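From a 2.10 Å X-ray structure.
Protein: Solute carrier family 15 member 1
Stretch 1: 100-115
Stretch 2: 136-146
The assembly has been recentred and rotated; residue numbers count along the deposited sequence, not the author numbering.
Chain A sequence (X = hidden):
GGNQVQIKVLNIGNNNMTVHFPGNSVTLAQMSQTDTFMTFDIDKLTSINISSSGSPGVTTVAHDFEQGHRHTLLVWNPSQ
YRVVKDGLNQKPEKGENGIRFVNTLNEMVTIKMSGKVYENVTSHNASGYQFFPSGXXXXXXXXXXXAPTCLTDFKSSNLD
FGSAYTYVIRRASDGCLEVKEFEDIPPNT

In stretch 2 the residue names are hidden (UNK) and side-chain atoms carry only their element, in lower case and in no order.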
# COMPACT_ATOMS: atom_id res chain seq x y z
N ARG A 100 -10.20 -6.13 -6.87
CA ARG A 100 -10.08 -4.72 -6.50
C ARG A 100 -11.01 -3.93 -7.45
O ARG A 100 -11.38 -4.43 -8.51
CB ARG A 100 -8.63 -4.22 -6.57
CG ARG A 100 -8.10 -4.14 -7.98
CD ARG A 100 -6.80 -3.39 -8.02
NE ARG A 100 -6.24 -3.48 -9.36
CZ ARG A 100 -4.99 -3.17 -9.66
NH1 ARG A 100 -4.16 -2.71 -8.73
NH2 ARG A 100 -4.55 -3.34 -10.90
N PHE A 101 -11.43 -2.76 -7.01
CA PHE A 101 -12.32 -1.93 -7.80
C PHE A 101 -11.63 -0.63 -8.16
O PHE A 101 -10.87 -0.08 -7.37
CB PHE A 101 -13.61 -1.63 -7.02
CG PHE A 101 -14.52 -2.84 -6.96
CD1 PHE A 101 -14.36 -3.80 -5.95
CD2 PHE A 101 -15.48 -3.06 -7.94
CE1 PHE A 101 -15.16 -4.94 -5.93
CE2 PHE A 101 -16.31 -4.18 -7.90
CZ PHE A 101 -16.13 -5.13 -6.92
N VAL A 102 -11.89 -0.14 -9.38
CA VAL A 102 -11.36 1.11 -9.85
C VAL A 102 -12.58 2.00 -10.07
O VAL A 102 -13.50 1.62 -10.80
CB VAL A 102 -10.48 0.98 -11.13
CG1 VAL A 102 -10.22 2.34 -11.80
CG2 VAL A 102 -9.15 0.29 -10.81
N ASN A 103 -12.55 3.20 -9.49
CA ASN A 103 -13.64 4.15 -9.63
C ASN A 103 -13.29 5.17 -10.70
O ASN A 103 -12.28 5.85 -10.56
CB ASN A 103 -13.93 4.82 -8.28
CG ASN A 103 -15.01 5.87 -8.34
OD1 ASN A 103 -15.86 5.86 -9.21
ND2 ASN A 103 -15.04 6.75 -7.36
N THR A 104 -14.10 5.30 -11.77
CA THR A 104 -13.83 6.34 -12.78
C THR A 104 -14.82 7.51 -12.63
O THR A 104 -14.75 8.45 -13.40
CB THR A 104 -13.83 5.78 -14.21
OG1 THR A 104 -15.17 5.48 -14.60
CG2 THR A 104 -12.92 4.57 -14.38
N LEU A 105 -15.72 7.44 -11.64
CA LEU A 105 -16.72 8.47 -11.43
C LEU A 105 -16.12 9.66 -10.69
O LEU A 105 -15.04 9.53 -10.12
CB LEU A 105 -17.94 7.90 -10.65
CG LEU A 105 -18.53 6.59 -11.20
CD1 LEU A 105 -19.60 6.07 -10.27
CD2 LEU A 105 -19.03 6.75 -12.63
N ASN A 106 -16.82 10.82 -10.71
CA ASN A 106 -16.39 12.08 -10.10
C ASN A 106 -16.73 12.18 -8.60
O ASN A 106 -16.37 13.16 -7.93
CB ASN A 106 -16.92 13.28 -10.91
CG ASN A 106 -16.42 13.26 -12.35
OD1 ASN A 106 -15.23 13.02 -12.62
ND2 ASN A 106 -17.32 13.44 -13.30
N GLU A 107 -17.41 11.16 -8.08
CA GLU A 107 -17.80 11.01 -6.68
C GLU A 107 -17.25 9.68 -6.18
O GLU A 107 -17.00 8.78 -6.99
CB GLU A 107 -19.35 11.01 -6.50
CG GLU A 107 -20.07 12.27 -6.99
CD GLU A 107 -19.66 13.61 -6.40
OE1 GLU A 107 -19.33 13.66 -5.20
OE2 GLU A 107 -19.70 14.62 -7.14
N MET A 108 -17.07 9.56 -4.86
CA MET A 108 -16.60 8.34 -4.21
C MET A 108 -17.63 7.22 -4.39
O MET A 108 -18.83 7.48 -4.53
CB MET A 108 -16.42 8.59 -2.71
CG MET A 108 -15.19 9.41 -2.37
SD MET A 108 -15.24 9.80 -0.61
CE MET A 108 -13.79 10.88 -0.46
N VAL A 109 -17.17 5.98 -4.33
CA VAL A 109 -18.03 4.81 -4.45
C VAL A 109 -17.76 3.84 -3.31
O VAL A 109 -16.64 3.73 -2.85
CB VAL A 109 -17.92 4.10 -5.83
CG1 VAL A 109 -18.42 4.98 -6.97
CG2 VAL A 109 -16.52 3.57 -6.11
N THR A 110 -18.79 3.12 -2.88
CA THR A 110 -18.67 2.10 -1.86
C THR A 110 -19.16 0.81 -2.47
O THR A 110 -20.22 0.77 -3.10
CB THR A 110 -19.37 2.52 -0.55
OG1 THR A 110 -18.59 3.56 0.03
CG2 THR A 110 -19.48 1.36 0.46
N ILE A 111 -18.37 -0.24 -2.30
CA ILE A 111 -18.70 -1.55 -2.84
C ILE A 111 -18.82 -2.49 -1.69
O ILE A 111 -17.94 -2.50 -0.83
CB ILE A 111 -17.66 -2.09 -3.88
CG1 ILE A 111 -17.42 -1.07 -4.98
CG2 ILE A 111 -18.12 -3.45 -4.45
CD1 ILE A 111 -16.14 -0.22 -4.77
N LYS A 112 -19.90 -3.31 -1.69
CA LYS A 112 -20.11 -4.32 -0.66
C LYS A 112 -20.23 -5.64 -1.41
O LYS A 112 -21.03 -5.74 -2.35
CB LYS A 112 -21.38 -4.05 0.19
CG LYS A 112 -21.33 -2.73 0.98
CD LYS A 112 -22.10 -2.84 2.27
CE LYS A 112 -22.21 -1.52 2.99
NZ LYS A 112 -23.16 -1.60 4.14
N MET A 113 -19.37 -6.61 -1.06
CA MET A 113 -19.37 -7.92 -1.73
C MET A 113 -19.10 -8.99 -0.71
O MET A 113 -18.06 -8.95 -0.05
CB MET A 113 -18.33 -7.97 -2.85
CG MET A 113 -18.25 -9.35 -3.55
SD MET A 113 -16.91 -9.50 -4.76
CE MET A 113 -17.71 -9.08 -6.19
N SER A 114 -20.01 -9.99 -0.62
CA SER A 114 -19.92 -11.17 0.25
C SER A 114 -19.38 -10.83 1.64
O SER A 114 -18.40 -11.44 2.06
CB SER A 114 -19.08 -12.27 -0.40
OG SER A 114 -19.35 -12.46 -1.77
N GLY A 115 -19.98 -9.85 2.30
CA GLY A 115 -19.57 -9.42 3.65
C GLY A 115 -18.33 -8.54 3.73
O GLY A 115 -17.97 -8.09 4.82
N UNK A 136 -19.60 -17.16 -9.01
CA UNK A 136 -20.28 -15.86 -9.22
C UNK A 136 -20.61 -15.24 -7.83
O UNK A 136 -21.12 -15.92 -6.95
c UNK A 136 -23.76 -15.26 -10.99
o UNK A 136 -23.90 -14.88 -12.17
o UNK A 136 -24.66 -15.87 -10.36
c UNK A 136 -22.48 -14.92 -10.26
c UNK A 136 -21.55 -16.10 -10.06
N UNK A 137 -20.26 -13.97 -7.63
CA UNK A 137 -20.52 -13.27 -6.37
C UNK A 137 -21.44 -12.10 -6.66
O UNK A 137 -21.22 -11.36 -7.64
c UNK A 137 -18.11 -13.73 -5.39
c UNK A 137 -18.01 -16.05 -4.56
c UNK A 137 -19.20 -12.70 -5.73
n UNK A 137 -18.55 -17.06 -3.64
c UNK A 137 -18.54 -14.67 -4.28
N UNK A 138 -22.43 -11.89 -5.79
CA UNK A 138 -23.31 -10.73 -5.90
C UNK A 138 -22.61 -9.56 -5.20
O UNK A 138 -21.93 -9.76 -4.21
n UNK A 138 -27.27 -10.46 -7.01
c UNK A 138 -26.97 -11.31 -6.03
o UNK A 138 -27.76 -11.58 -5.11
c UNK A 138 -24.66 -11.00 -5.23
c UNK A 138 -25.59 -11.88 -6.05
N UNK A 139 -22.78 -8.34 -5.70
CA UNK A 139 -22.23 -7.16 -5.04
C UNK A 139 -23.05 -5.92 -5.30
O UNK A 139 -23.87 -5.88 -6.23
c UNK A 139 -19.67 -5.97 -9.42
c UNK A 139 -19.87 -7.30 -9.07
c UNK A 139 -20.24 -7.61 -7.76
c UNK A 139 -20.41 -6.61 -6.80
c UNK A 139 -20.17 -5.29 -7.18
c UNK A 139 -19.82 -4.97 -8.49
o UNK A 139 -19.29 -5.61 -10.68
c UNK A 139 -20.73 -6.95 -5.37
N UNK A 140 -22.88 -4.91 -4.44
CA UNK A 140 -23.61 -3.68 -4.62
C UNK A 140 -22.68 -2.54 -4.75
O UNK A 140 -21.62 -2.55 -4.15
c UNK A 140 -25.57 -4.54 -3.20
o UNK A 140 -23.89 -3.03 -2.30
c UNK A 140 -24.62 -3.39 -3.47
N UNK A 141 -23.12 -1.51 -5.45
CA UNK A 141 -22.35 -0.29 -5.61
C UNK A 141 -23.27 0.86 -5.24
O UNK A 141 -24.33 1.01 -5.82
c UNK A 141 -20.44 -1.34 -8.85
c UNK A 141 -20.69 -1.18 -7.35
c UNK A 141 -21.15 1.31 -7.17
c UNK A 141 -21.75 -0.11 -7.03
N UNK A 142 -22.86 1.67 -4.27
CA UNK A 142 -23.62 2.84 -3.83
C UNK A 142 -22.76 4.09 -3.97
O UNK A 142 -21.58 4.09 -3.61
n UNK A 142 -25.05 0.36 -2.30
c UNK A 142 -25.34 1.66 -2.42
o UNK A 142 -26.51 2.03 -2.58
c UNK A 142 -24.19 2.65 -2.43
N UNK A 143 -23.33 5.10 -4.63
CA UNK A 143 -22.68 6.38 -4.94
C UNK A 143 -23.74 7.47 -5.15
O UNK A 143 -24.88 7.17 -5.50
c UNK A 143 -21.75 6.22 -6.17
o UNK A 143 -21.03 7.43 -6.40
c UNK A 143 -22.48 5.77 -7.45
N UNK A 144 -23.33 8.75 -4.94
CA UNK A 144 -24.17 9.93 -5.17
C UNK A 144 -24.03 10.39 -6.65
O UNK A 144 -24.79 11.25 -7.11
o UNK A 144 -22.41 11.42 -4.37
c UNK A 144 -23.79 11.07 -4.19
c UNK A 144 -24.08 10.73 -2.73
N UNK A 145 -23.07 9.80 -7.39
CA UNK A 145 -22.76 10.10 -8.80
C UNK A 145 -23.90 9.80 -9.78
O UNK A 145 -23.97 10.42 -10.85
c UNK A 145 -21.49 9.39 -9.23
N UNK A 146 -24.80 8.86 -9.41
CA UNK A 146 -25.94 8.46 -10.26
C UNK A 146 -27.29 8.69 -9.56
O UNK A 146 -27.33 8.88 -8.34
c UNK A 146 -24.66 6.88 -11.80
c UNK A 146 -25.60 6.00 -9.64
c UNK A 146 -25.79 7.00 -10.78
O HOH W 1 -20.73 9.19 -3.47
O HOH W 2 -22.47 -0.66 -1.72
O HOH W 3 -22.66 -10.24 -1.64

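Position 136 has three side-chain carbons in a row, the third carrying two oxygens. That is a carboxylate on a two-carbon arm, and it makes no contact with stretch 1. It is Glu136.

Position 137 has four carbons in a row ending in nitrogen. Its CB lies 3.9 Å from Met113 CE, and the chain passes Ser114 before its end leads away. This is Lys137; its CD is 3.4 Å from Ser114 OG.

Position 138 has three carbons, the third carrying one oxygen and one nitrogen. The side chain points away from stretch 1. Two carbons leading to an amide carbon fit Gln138. Water 3 accepts from Ser114 N (2.9 Å) and donates to Gln138 O (2.7 Å).

Position 139 has one carbon, then a six-carbon ring bearing an oxygen. The ring touches Phe101, Ile111 and Met113. It is Tyr139. Its CD1 is 3.3 Å from Met113 CE, and its CD2 is 3.9 Å from Ile111 CG2. Phe101 CZ lies over one face of the ring.

Position 140 has one carbon carrying one oxygen and one carbon. Its oxygen is 3.7 Å from Lys112 CB. It is Thr140.

Position 141 has four carbons, forked at the first, with one arm two carbons long. It packs against Val109 and Ile111. It is Ile141, with CG1 4.0 Å from Ile111 CG1.

Position 142 has two carbons, the second carrying one oxygen and one nitrogen. It lies on the same sheet face as Thr110. The short amide is Asn142. Water 2 joins its ND2 (2.8 Å), Thr140 OG1 (2.8 Å) and Thr110 O (3.0 Å).

Position 143 has one carbon bearing one oxygen and one carbon. The oxygen is 2.9 Å from Met108 O. It is Thr143, and its OG1 donates a hydrogen bond there.

Position 144 has the same atom set. Its oxygen is 3.6 Å from Glu107 CG. It is Thr144; water 1 accepts from its N and donates to Met108 O.

Position 145 has a single carbon, 3.8 Å from Glu107 CB and 4.0 Å from Leu105 CD1. It is Ala145.

Position 146 has one carbon carrying two others and does not touch stretch 1. It is Val146.

The two strands run antiparallel. Thr110 and Asn142 exchange backbone hydrogen bonds, N to O, at 3.0 Å each way. Lys112 N donates to Thr140 O (3.1 Å), and Thr140 N to Lys112 O (2.9 Å). Ile111, Met113, Tyr139 and Ile141 share the buried, apolar face. Thr110, Lys112, Thr140 and Asn142 share the more exposed face, where water 2 adds a link.

Stretch 2 136-146: EKQYTINTTAV
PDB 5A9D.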